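Local coordinates for protein threonine synthase (Brucella melitensis bv. 1, PDB 4F4F) that probably catalyses the pyridoxal-phosphate-dependent conversion of O-phospho-L-homoserine and water into L-threonine and phosphate, the last step of threonine biosynthesis, at residues 298-303 / 315-320; 32-37 / 225-230. All blocks are in the same frame, centred on the assembly; numbering follows the deposited sequence.

Contact 1: residues 298-303 / 315-320; sequences GAYEMR and IQISSN
A short strand of a two-stranded antiparallel sheet and the loop that runs on toward helix 321-328, whose S318 lies near the cofactor, meet here through two hydrogen bonds and a small apolar patch. Strand 299-301 pairs with strand 348-350, and the chain returns to it at 315-320 without adding a further strand. Y300 bridges the gap: with CG anti to the backbone N (chi1 -177°) the ring reaches across, and its hydroxyl takes the amide hydrogen of S318. The bond from S318 N to Y300 OH is 2.8 Å and almost straight at 173°, with the donor at the ring edge, near its plane. The rings of F349 and F321, both turned only slightly from that of Y300, pack against it.

Further along, the extended Q316 side chain sends NE2 to R303 O, 2.9 Å away; the acceptor lies in the amide plane of Q316, whereas NE2 stands above the carbonyl plane of R303. M302 runs alongside I317, its CG 3.5 Å from I317 CG2, then bends at chi3 (66°) so that its methyl CE sits 3.1 Å from Q316 OE1. A water accepts from R303 N and can donate to Q316 O.

S318 OG is bonded to G260 O, and S319 N to N261 OD1, both residues of the pyridoxal-phosphate pocket. With its main-chain N-H satisfied from the strand side by Y300 OH, S318 is a second-shell residue, consistent with a link from strand 299-301 to the cofactor site.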
ATOM      1  N   GLY A 298      12.355  13.579  16.537  1.00 20.83           N
ATOM      2  CA  GLY A 298      11.614  14.632  15.837  1.00 20.94           C
ATOM      3  C   GLY A 298      12.224  15.103  14.513  1.00 21.17           C
ATOM      4  O   GLY A 298      11.611  15.895  13.806  1.00 21.25           O
ATOM      5  N   ALA A 299      13.388  14.569  14.142  1.00 21.52           N
ATOM      6  CA  ALA A 299      14.171  15.054  12.998  1.00 21.78           C
ATOM      7  C   ALA A 299      13.899  14.105  11.836  1.00 21.84           C
ATOM      8  O   ALA A 299      14.415  12.969  11.775  1.00 22.13           O
ATOM      9  CB  ALA A 299      15.662  15.074  13.340  1.00 22.94           C
ATOM     10  N   TYR A 300      13.021  14.533  10.935  1.00 20.98           N
ATOM     11  CA  TYR A 300      12.750  13.764   9.739  1.00 20.61           C
ATOM     12  C   TYR A 300      13.761  14.210   8.731  1.00 22.14           C
ATOM     13  O   TYR A 300      13.587  15.264   8.099  1.00 21.51           O
ATOM     14  CB  TYR A 300      11.354  14.075   9.264  1.00 19.55           C
ATOM     15  CG  TYR A 300      10.851  13.304   8.063  1.00 18.62           C
ATOM     16  CD1 TYR A 300      10.226  12.076   8.219  1.00 17.85           C
ATOM     17  CD2 TYR A 300      10.911  13.857   6.787  1.00 18.51           C
ATOM     18  CE1 TYR A 300       9.700  11.399   7.132  1.00 17.51           C
ATOM     19  CE2 TYR A 300      10.395  13.185   5.690  1.00 18.11           C
ATOM     20  CZ  TYR A 300       9.776  11.961   5.873  1.00 17.68           C
ATOM     21  OH  TYR A 300       9.232  11.303   4.787  1.00 17.57           O
ATOM     22  N   GLU A 301      14.844  13.443   8.620  1.00 23.70           N
ATOM     23  CA  GLU A 301      16.012  13.852   7.868  1.00 26.13           C
ATOM     24  C   GLU A 301      16.407  12.802   6.864  1.00 25.85           C
ATOM     25  O   GLU A 301      16.656  11.657   7.225  1.00 24.83           O
ATOM     26  CB  GLU A 301      17.191  14.110   8.813  1.00 29.00           C
ATOM     27  CG  GLU A 301      17.101  15.441   9.543  1.00 31.75           C
ATOM     28  CD  GLU A 301      18.346  15.767  10.344  1.00 34.71           C
ATOM     29  OE1 GLU A 301      18.236  16.561  11.311  1.00 36.25           O
ATOM     30  OE2 GLU A 301      19.429  15.226  10.007  1.00 37.36           O
ATOM     31  N   MET A 302      16.480  13.196   5.606  1.00 26.20           N
ATOM     32  CA  MET A 302      16.803  12.255   4.543  1.00 26.92           C
ATOM     33  C   MET A 302      18.259  11.818   4.665  1.00 27.81           C
ATOM     34  O   MET A 302      19.127  12.622   4.935  1.00 27.55           O
ATOM     35  CB  MET A 302      16.593  12.908   3.204  1.00 28.20           C
ATOM     36  CG  MET A 302      15.147  13.296   2.957  1.00 29.06           C
ATOM     37  SD  MET A 302      15.035  14.296   1.477  1.00 33.66           S
ATOM     38  CE  MET A 302      15.522  13.046   0.272  1.00 32.75           C
ATOM     39  N   ARG A 303      18.513  10.537   4.468  1.00 27.72           N
ATOM     40  CA  ARG A 303      19.876  10.007   4.420  1.00 29.50           C
ATOM     41  C   ARG A 303      19.937   9.106   3.190  1.00 29.57           C
ATOM     42  O   ARG A 303      18.919   8.883   2.514  1.00 28.23           O
ATOM     43  CB  ARG A 303      20.202   9.241   5.708  1.00 30.45           C
ATOM     44  CG  ARG A 303      20.258  10.090   6.971  1.00 31.18           C
ATOM     45  CD  ARG A 303      20.562   9.215   8.180  1.00 32.70           C
ATOM     46  NE  ARG A 303      20.823   9.951   9.432  1.00 33.99           N
ATOM     47  CZ  ARG A 303      21.136   9.367  10.592  1.00 35.20           C
ATOM     48  NH1 ARG A 303      21.214   8.039  10.689  1.00 35.76           N
ATOM     49  NH2 ARG A 303      21.356  10.104  11.674  1.00 36.65           N
ATOM     50  N   ILE A 315      13.110   3.009   1.533  1.00 24.51           N
ATOM     51  CA  ILE A 315      12.621   4.371   1.271  1.00 24.04           C
ATOM     52  C   ILE A 315      13.588   5.416   1.773  1.00 23.77           C
ATOM     53  O   ILE A 315      14.186   5.250   2.850  1.00 23.78           O
ATOM     54  CB  ILE A 315      11.252   4.666   1.943  1.00 23.80           C
ATOM     55  CG1 ILE A 315      11.278   4.351   3.467  1.00 24.40           C
ATOM     56  CG2 ILE A 315      10.149   3.901   1.234  1.00 23.88           C
ATOM     57  CD1 ILE A 315      10.277   5.147   4.316  1.00 24.37           C
ATOM     58  N   GLN A 316      13.715   6.503   1.011  1.00 23.27           N
ATOM     59  CA  GLN A 316      14.431   7.700   1.479  1.00 24.15           C
ATOM     60  C   GLN A 316      13.479   8.592   2.300  1.00 22.51           C
ATOM     61  O   GLN A 316      13.830   9.089   3.368  1.00 21.63           O
ATOM     62  CB  GLN A 316      15.008   8.477   0.293  1.00 25.37           C
ATOM     63  CG  GLN A 316      15.897   9.617   0.747  1.00 27.28           C
ATOM     64  CD  GLN A 316      16.847  10.093  -0.341  1.00 28.93           C
ATOM     65  OE1 GLN A 316      16.424  10.615  -1.372  1.00 30.15           O
ATOM     66  NE2 GLN A 316      18.133   9.914  -0.108  1.00 29.99           N
ATOM     67  N   ILE A 317      12.268   8.763   1.777  1.00 21.89           N
ATOM     68  CA  ILE A 317      11.184   9.489   2.452  1.00 20.91           C
ATOM     69  C   ILE A 317       9.904   8.645   2.414  1.00 19.54           C
ATOM     70  O   ILE A 317       9.768   7.727   1.625  1.00 19.33           O
ATOM     71  CB  ILE A 317      10.899  10.869   1.814  1.00 21.83           C
ATOM     72  CG1 ILE A 317      10.505  10.738   0.334  1.00 22.73           C
ATOM     73  CG2 ILE A 317      12.085  11.824   1.985  1.00 22.57           C
ATOM     74  CD1 ILE A 317      10.125  12.069  -0.329  1.00 24.15           C
ATOM     75  N   SER A 318       8.971   8.948   3.296  1.00 17.76           N
ATOM     76  CA  SER A 318       7.775   8.146   3.415  1.00 16.63           C
ATOM     77  C   SER A 318       6.576   8.955   2.870  1.00 16.08           C
ATOM     78  O   SER A 318       6.123   9.900   3.514  1.00 14.83           O
ATOM     79  CB  SER A 318       7.587   7.770   4.870  1.00 16.10           C
ATOM     80  OG  SER A 318       6.532   6.873   5.032  1.00 15.17           O
ATOM     81  N   SER A 319       6.067   8.550   1.717  1.00 15.92           N
ATOM     82  CA  SER A 319       5.166   9.403   0.944  1.00 16.52           C
ATOM     83  C   SER A 319       3.863   9.795   1.683  1.00 15.40           C
ATOM     84  O   SER A 319       3.372  10.899   1.520  1.00 16.57           O
ATOM     85  CB  SER A 319       4.849   8.747  -0.400  1.00 17.23           C
ATOM     86  OG  SER A 319       3.939   7.667  -0.206  1.00 17.73           O
ATOM     87  N   ASN A 320       3.328   8.928   2.525  1.00 14.44           N
ATOM     88  CA  ASN A 320       2.089   9.245   3.231  1.00 13.81           C
ATOM     89  C   ASN A 320       2.265   9.763   4.644  1.00 12.97           C
ATOM     90  O   ASN A 320       1.289  10.039   5.328  1.00 12.20           O
ATOM     91  CB  ASN A 320       1.198   8.023   3.252  1.00 14.09           C
ATOM     92  CG  ASN A 320       0.683   7.685   1.878  1.00 14.74           C
ATOM     93  OD1 ASN A 320      -0.054   8.456   1.311  1.00 15.68           O
ATOM     94  ND2 ASN A 320       1.103   6.562   1.324  1.00 15.77           N
TER
HETATM   95  O   HOH W   1      16.233   8.679   4.610  1.00 19.71           O

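Contact 2: residues 32-37 / 225-230; sequences GGLYLP and NSINWA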
ATOM      1  N   GLY A  32      -0.388  20.527  -4.055  1.00 15.96           N
ATOM      2  CA  GLY A  32       0.719  19.672  -3.747  1.00 15.99           C
ATOM      3  C   GLY A  32       0.516  18.741  -2.566  1.00 14.62           C
ATOM      4  O   GLY A  32       1.362  17.912  -2.301  1.00 14.74           O
ATOM      5  N   GLY A  33      -0.596  18.873  -1.855  1.00 13.70           N
ATOM      6  CA  GLY A  33      -0.912  18.006  -0.767  1.00 12.87           C
ATOM      7  C   GLY A  33      -1.655  16.739  -1.106  1.00 12.73           C
ATOM      8  O   GLY A  33      -1.861  16.404  -2.279  1.00 13.32           O
ATOM      9  N   LEU A  34      -2.061  16.056  -0.040  1.00 11.94           N
ATOM     10  CA  LEU A  34      -2.690  14.770  -0.118  1.00 12.01           C
ATOM     11  C   LEU A  34      -4.103  14.884   0.426  1.00 11.29           C
ATOM     12  O   LEU A  34      -4.346  15.593   1.404  1.00 10.16           O
ATOM     13  CB  LEU A  34      -1.902  13.752   0.693  1.00 12.45           C
ATOM     14  CG  LEU A  34      -0.424  13.580   0.304  1.00 13.44           C
ATOM     15  CD1 LEU A  34       0.262  12.636   1.297  1.00 13.71           C
ATOM     16  CD2 LEU A  34      -0.347  13.067  -1.108  1.00 14.28           C
ATOM     17  N   TYR A  35      -5.029  14.178  -0.215  1.00 11.53           N
ATOM     18  CA  TYR A  35      -6.427  14.203   0.230  1.00 11.37           C
ATOM     19  C   TYR A  35      -6.733  13.308   1.432  1.00 11.25           C
ATOM     20  O   TYR A  35      -6.269  12.175   1.515  1.00 11.66           O
ATOM     21  CB  TYR A  35      -7.368  13.893  -0.951  1.00 11.79           C
ATOM     22  CG  TYR A  35      -7.626  15.113  -1.782  1.00 12.42           C
ATOM     23  CD1 TYR A  35      -8.385  16.143  -1.272  1.00 12.36           C
ATOM     24  CD2 TYR A  35      -7.119  15.253  -3.068  1.00 13.34           C
ATOM     25  CE1 TYR A  35      -8.629  17.286  -1.978  1.00 13.10           C
ATOM     26  CE2 TYR A  35      -7.380  16.398  -3.820  1.00 14.12           C
ATOM     27  CZ  TYR A  35      -8.157  17.411  -3.276  1.00 13.87           C
ATOM     28  OH  TYR A  35      -8.454  18.592  -3.969  1.00 14.62           O
ATOM     29  N   LEU A  36      -7.533  13.847   2.352  1.00 10.99           N
ATOM     30  CA  LEU A  36      -8.022  13.123   3.516  1.00 10.92           C
ATOM     31  C   LEU A  36      -9.486  13.442   3.748  1.00 10.71           C
ATOM     32  O   LEU A  36      -9.947  14.510   3.373  1.00 10.81           O
ATOM     33  CB  LEU A  36      -7.263  13.522   4.777  1.00 10.73           C
ATOM     34  CG  LEU A  36      -5.857  13.001   4.976  1.00 11.22           C
ATOM     35  CD1 LEU A  36      -5.190  13.769   6.149  1.00 10.95           C
ATOM     36  CD2 LEU A  36      -5.880  11.493   5.214  1.00 11.40           C
ATOM     37  N   PRO A  37     -10.227  12.514   4.387  1.00 11.08           N
ATOM     38  CA  PRO A  37     -11.594  12.812   4.717  1.00 11.77           C
ATOM     39  C   PRO A  37     -11.741  14.050   5.568  1.00 12.13           C
ATOM     40  O   PRO A  37     -10.948  14.267   6.449  1.00 12.15           O
ATOM     41  CB  PRO A  37     -12.091  11.578   5.483  1.00 11.71           C
ATOM     42  CG  PRO A  37     -11.056  10.593   5.400  1.00 11.81           C
ATOM     43  CD  PRO A  37      -9.851  11.127   4.716  1.00 11.50           C
ATOM     44  N   ASN A 225       0.405   5.120  -7.830  1.00 27.41           N
ATOM     45  CA  ASN A 225       1.195   5.403  -6.672  1.00 27.73           C
ATOM     46  C   ASN A 225       0.518   5.441  -5.361  1.00 25.94           C
ATOM     47  O   ASN A 225      -0.714   5.558  -5.221  1.00 23.68           O
ATOM     48  CB  ASN A 225       1.953   6.697  -6.867  1.00 29.42           C
ATOM     49  CG  ASN A 225       1.057   7.814  -7.200  1.00 29.66           C
ATOM     50  OD1 ASN A 225       0.050   8.022  -6.515  1.00 31.52           O
ATOM     51  ND2 ASN A 225       1.393   8.554  -8.261  1.00 30.84           N
ATOM     52  N   SER A 226       1.429   5.467  -4.405  1.00 25.16           N
ATOM     53  CA  SER A 226       1.185   5.129  -3.081  1.00 25.05           C
ATOM     54  C   SER A 226       0.354   6.199  -2.405  1.00 23.82           C
ATOM     55  O   SER A 226      -0.185   5.934  -1.342  1.00 24.14           O
ATOM     56  CB  SER A 226       2.556   4.916  -2.379  1.00 25.10           C
ATOM     57  OG  SER A 226       3.407   6.054  -2.582  1.00 27.37           O
ATOM     58  N   ILE A 227       0.210   7.380  -3.027  1.00 23.84           N
ATOM     59  CA  ILE A 227      -0.462   8.525  -2.371  1.00 22.79           C
ATOM     60  C   ILE A 227      -1.945   8.791  -2.698  1.00 21.72           C
ATOM     61  O   ILE A 227      -2.568   9.659  -2.072  1.00 20.66           O
ATOM     62  CB  ILE A 227       0.373   9.844  -2.503  1.00 23.16           C
ATOM     63  CG1 ILE A 227       0.538  10.330  -3.955  1.00 23.52           C
ATOM     64  CG2 ILE A 227       1.743   9.681  -1.832  1.00 22.45           C
ATOM     65  CD1 ILE A 227      -0.716  10.940  -4.560  1.00 23.36           C
ATOM     66  N   ASN A 228      -2.543   8.052  -3.626  1.00 21.51           N
ATOM     67  CA  ASN A 228      -3.967   8.213  -3.871  1.00 20.82           C
ATOM     68  C   ASN A 228      -4.701   7.711  -2.627  1.00 19.27           C
ATOM     69  O   ASN A 228      -4.314   6.708  -2.056  1.00 18.97           O
ATOM     70  CB  ASN A 228      -4.408   7.404  -5.095  1.00 23.76           C
ATOM     71  CG  ASN A 228      -5.805   7.800  -5.593  1.00 24.80           C
ATOM     72  OD1 ASN A 228      -6.834   7.721  -4.862  1.00 27.37           O
ATOM     73  ND2 ASN A 228      -5.862   8.243  -6.819  1.00 24.64           N
ATOM     74  N   TRP A 229      -5.712   8.445  -2.202  1.00 18.53           N
ATOM     75  CA  TRP A 229      -6.565   8.048  -1.088  1.00 18.56           C
ATOM     76  C   TRP A 229      -7.087   6.609  -1.257  1.00 19.12           C
ATOM     77  O   TRP A 229      -7.221   5.922  -0.288  1.00 17.70           O
ATOM     78  CB  TRP A 229      -7.683   9.068  -0.887  1.00 17.66           C
ATOM     79  CG  TRP A 229      -8.698   8.610   0.115  1.00 17.30           C
ATOM     80  CD1 TRP A 229     -10.020   8.228  -0.113  1.00 16.92           C
ATOM     81  CD2 TRP A 229      -8.466   8.373   1.559  1.00 16.47           C
ATOM     82  NE1 TRP A 229     -10.603   7.800   1.047  1.00 16.73           N
ATOM     83  CE2 TRP A 229      -9.730   7.893   2.098  1.00 16.24           C
ATOM     84  CE3 TRP A 229      -7.375   8.529   2.413  1.00 16.06           C
ATOM     85  CZ2 TRP A 229      -9.870   7.569   3.425  1.00 15.92           C
ATOM     86  CZ3 TRP A 229      -7.539   8.219   3.755  1.00 15.75           C
ATOM     87  CH2 TRP A 229      -8.751   7.736   4.242  1.00 15.79           C
ATOM     88  N   ALA A 230      -7.299   6.101  -2.488  1.00 21.05           N
ATOM     89  CA  ALA A 230      -7.873   4.732  -2.663  1.00 22.03           C
ATOM     90  C   ALA A 230      -6.835   3.611  -2.574  1.00 23.48           C
ATOM     91  O   ALA A 230      -7.198   2.420  -2.475  1.00 24.86           O
ATOM     92  CB  ALA A 230      -8.677   4.645  -3.953  1.00 23.63           C
TER
HETATM   93  O   HOH W   2      -4.131  12.531  -2.371  1.00 18.94           O
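The backbone of 32-37, which straightens into strand 35-37, passes 225-230 with no direct hydrogen bond between them, the CA atoms of Y35 and W229 lying 6.3 Å apart where 225-230 leaves a type I turn (N225 to N228) and enters the short, weakly bonded helix that begins at about W229. N228 is the N-cap of that helix: its OD1 accepts from A230 N at 2.9 Å, on a lone pair in the carbonyl plane, while ND2 is held by L24 O.

W229 buries more surface here than any other residue. Its CG is anti to the backbone N (chi1 172°), which swings the indole over toward the strand, and P37 presses CD onto one face of the six-membered ring in a CH-pi contact, 3.8 Å from the centroid and 18° off the normal. CG of the proline also approaches CZ2 and CH2. L36 crosses the indole at about a right angle, bringing CD2 to 3.9 Å from W229 CZ3, and Y8 of the neighbouring strand 8-10 also meets the tryptophan ring.

At the other end L34 and I227 cross nearly perpendicularly. The L34 methyl CD2 comes to 3.6 Å from I227 CB and lies near both branches of that side chain.

Between these apolar groups a water accepts from Y35 N at 2.9 Å and can donate, over a long 3.3 Å, to I227 O. R323 of helix 321-328 donates to both Y35 O and I227 O, so main-chain polar groups in this largely buried seam find partners in a water and a guanidinium, while methyls and a proline-tryptophan face hold the N-terminal region against the cofactor-binding part.

Contact 2 closes before contact 1 opens along the chain, and their centres lie about 17 Å apart, yet the two touch. S319 OG probably bonds to S226 OG, N320 ND2 to S226 O, and S319 packs on I227 and L34. Helix 321-328, which follows directly on 315-320, also borders contact 2. The loops 315-320 and 225-230 thus touch each other near the PLP pocket, with strand 299-301 on the flank of one and the N-terminal strand 35-37 on the flank of the other. In this way the N-terminal region is connected, through two loops, to the surroundings of the cofactor.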